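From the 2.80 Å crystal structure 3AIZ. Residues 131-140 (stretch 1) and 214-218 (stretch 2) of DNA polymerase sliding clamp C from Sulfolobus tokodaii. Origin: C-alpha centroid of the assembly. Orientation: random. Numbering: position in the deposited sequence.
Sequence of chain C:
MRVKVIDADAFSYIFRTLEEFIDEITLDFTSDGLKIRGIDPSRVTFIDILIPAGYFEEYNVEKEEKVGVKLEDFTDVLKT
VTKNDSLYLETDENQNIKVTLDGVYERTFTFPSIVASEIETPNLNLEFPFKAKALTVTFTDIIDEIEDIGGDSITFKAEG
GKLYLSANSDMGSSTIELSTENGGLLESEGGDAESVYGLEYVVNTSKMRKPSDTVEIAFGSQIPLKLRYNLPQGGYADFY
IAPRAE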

# COMPACT_ATOMS: atom_id res chain seq x y z
N LYS C 131 -28.53 -7.90 -30.70
CA LYS C 131 -29.05 -7.88 -29.33
C LYS C 131 -28.42 -8.99 -28.50
O LYS C 131 -28.45 -10.16 -28.88
CB LYS C 131 -30.57 -8.01 -29.34
CG LYS C 131 -31.23 -7.77 -28.00
CD LYS C 131 -32.75 -7.80 -28.13
CE LYS C 131 -33.22 -6.81 -29.19
NZ LYS C 131 -34.70 -6.78 -29.32
N ALA C 132 -27.86 -8.62 -27.35
CA ALA C 132 -27.18 -9.58 -26.49
C ALA C 132 -27.65 -9.46 -25.04
O ALA C 132 -27.98 -8.38 -24.57
CB ALA C 132 -25.68 -9.41 -26.57
N LYS C 133 -27.67 -10.59 -24.34
CA LYS C 133 -28.04 -10.62 -22.94
C LYS C 133 -26.84 -11.04 -22.10
O LYS C 133 -26.02 -11.84 -22.55
CB LYS C 133 -29.21 -11.59 -22.73
CG LYS C 133 -29.84 -11.54 -21.35
CD LYS C 133 -31.03 -12.48 -21.27
CE LYS C 133 -31.71 -12.43 -19.91
NZ LYS C 133 -32.89 -13.34 -19.85
N ALA C 134 -26.73 -10.50 -20.89
CA ALA C 134 -25.60 -10.80 -20.03
C ALA C 134 -25.92 -10.52 -18.57
O ALA C 134 -26.86 -9.79 -18.27
CB ALA C 134 -24.38 -9.99 -20.46
N LEU C 135 -25.14 -11.11 -17.67
CA LEU C 135 -25.26 -10.82 -16.25
C LEU C 135 -24.94 -9.36 -15.98
O LEU C 135 -23.90 -8.86 -16.42
CB LEU C 135 -24.32 -11.71 -15.43
CG LEU C 135 -24.81 -13.10 -15.05
CD1 LEU C 135 -23.77 -13.79 -14.19
CD2 LEU C 135 -26.14 -13.01 -14.31
N THR C 136 -25.83 -8.68 -15.28
CA THR C 136 -25.62 -7.28 -14.95
C THR C 136 -24.30 -7.10 -14.20
O THR C 136 -23.56 -6.15 -14.44
CB THR C 136 -26.77 -6.71 -14.10
OG1 THR C 136 -28.00 -6.83 -14.83
CG2 THR C 136 -26.52 -5.24 -13.78
N VAL C 137 -24.00 -8.03 -13.30
CA VAL C 137 -22.76 -7.99 -12.55
C VAL C 137 -21.55 -8.12 -13.47
O VAL C 137 -20.61 -7.34 -13.38
CB VAL C 137 -22.71 -9.08 -11.45
CG1 VAL C 137 -23.13 -10.43 -12.02
CG2 VAL C 137 -21.32 -9.16 -10.84
N THR C 138 -21.60 -9.10 -14.37
CA THR C 138 -20.52 -9.30 -15.33
C THR C 138 -20.34 -8.07 -16.22
O THR C 138 -19.22 -7.64 -16.49
CB THR C 138 -20.78 -10.52 -16.22
OG1 THR C 138 -20.95 -11.69 -15.41
CG2 THR C 138 -19.62 -10.74 -17.18
N PHE C 139 -21.46 -7.51 -16.67
CA PHE C 139 -21.43 -6.37 -17.57
C PHE C 139 -20.94 -5.10 -16.89
O PHE C 139 -20.07 -4.41 -17.41
CB PHE C 139 -22.81 -6.13 -18.19
CG PHE C 139 -22.87 -4.92 -19.08
CD1 PHE C 139 -22.29 -4.94 -20.33
CD2 PHE C 139 -23.52 -3.77 -18.66
CE1 PHE C 139 -22.34 -3.82 -21.15
CE2 PHE C 139 -23.57 -2.65 -19.48
CZ PHE C 139 -22.98 -2.68 -20.72
N THR C 140 -21.50 -4.81 -15.72
CA THR C 140 -21.12 -3.61 -14.97
C THR C 140 -19.64 -3.63 -14.58
O THR C 140 -18.96 -2.61 -14.69
CB THR C 140 -22.00 -3.41 -13.72
OG1 THR C 140 -21.99 -4.61 -12.93
CG2 THR C 140 -23.43 -3.08 -14.12
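Stretch 2, residues 214-218: TVEIA

Residues 214-218 form an extended strand that runs antiparallel to strand 131-135. The angle between the two N-to-C directions is 158°, and the axes approach to 4.6 Å. The register pairs Lys 131 with Ala 218, Ala 132 with Ile 217, Lys 133 with Glu 216, Ala 134 with Val 215 and Leu 135 with Thr 214.

Four backbone hydrogen bonds hold the strands together. Ala 132 N donates to Ile 217 O (2.7 Å), and Ile 217 N returns a bond to Ala 132 O (2.6 Å). Ala 134 N donates to Val 215 O (3.0 Å), and Val 215 N to Ala 134 O (2.8 Å). Between these pairs the chains come closer: Lys 133 CA lies 4.5 Å from Glu 216 CA, against 5.4 Å between Ala 134 CA and Val 215 CA.

The sheet has two unlike faces. On one, Ala 132 and Ala 134 are low, and Val 215 and Ile 217 are the bumps beside them. The helix that starts at Thr 136 brings Phe 139 over this face, its CA-to-CB bond pointing toward stretch 2. Val 215 CG1 fits against the base of that side chain, 3.6 Å from Phe 139 CB. Ile 217 (chi1 m, chi2 t) reaches the ring with its tip, CD1 lying 3.4 Å from Phe 139 CE1. Both methyls meet the ring obliquely. Val 215 CG1 is also 4.4 Å from Ala 134 CB.

The other face carries Lys 131, Lys 133, Glu 216 and Ala 218. Lys 133 is fully extended, and its CG packs 4.2 Å from Glu 216 CG. Lys 131 CG lies 4.0 Å from Ala 218 CB, and the rest of the lysine side chain leads away from stretch 2.

At the Leu 135-Thr 214 pair the side chains diverge. Thr 136 OG1 closes this end, 3.0 Å from Thr 214 C.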

# COMPACT_ATOMS: atom_id res chain seq x y z
N THR C 214 -30.09 -9.32 -14.83
CA THR C 214 -29.51 -9.43 -16.17
C THR C 214 -29.70 -8.13 -16.95
O THR C 214 -30.60 -7.35 -16.65
CB THR C 214 -30.14 -10.59 -16.97
OG1 THR C 214 -31.53 -10.33 -17.20
CG2 THR C 214 -29.99 -11.90 -16.20
N VAL C 215 -28.85 -7.91 -17.94
CA VAL C 215 -28.91 -6.70 -18.76
C VAL C 215 -28.93 -7.04 -20.24
O VAL C 215 -28.14 -7.86 -20.71
CB VAL C 215 -27.73 -5.76 -18.46
CG1 VAL C 215 -26.40 -6.49 -18.60
CG2 VAL C 215 -27.77 -4.54 -19.37
N GLU C 216 -29.83 -6.40 -20.98
CA GLU C 216 -29.93 -6.62 -22.42
C GLU C 216 -29.30 -5.48 -23.19
O GLU C 216 -29.66 -4.32 -23.00
CB GLU C 216 -31.39 -6.82 -22.83
CG GLU C 216 -32.06 -8.02 -22.17
CD GLU C 216 -33.52 -8.15 -22.53
OE1 GLU C 216 -33.89 -7.82 -23.68
OE2 GLU C 216 -34.31 -8.60 -21.66
N ILE C 217 -28.34 -5.82 -24.05
CA ILE C 217 -27.60 -4.83 -24.83
C ILE C 217 -28.02 -4.89 -26.29
O ILE C 217 -27.90 -5.94 -26.93
CB ILE C 217 -26.09 -5.08 -24.74
CG1 ILE C 217 -25.67 -5.35 -23.29
CG2 ILE C 217 -25.32 -3.91 -25.33
CD1 ILE C 217 -24.25 -5.85 -23.14
N ALA C 218 -28.50 -3.77 -26.82
CA ALA C 218 -28.94 -3.71 -28.21
C ALA C 218 -28.44 -2.42 -28.86
O ALA C 218 -28.46 -1.36 -28.25
CB ALA C 218 -30.45 -3.81 -28.30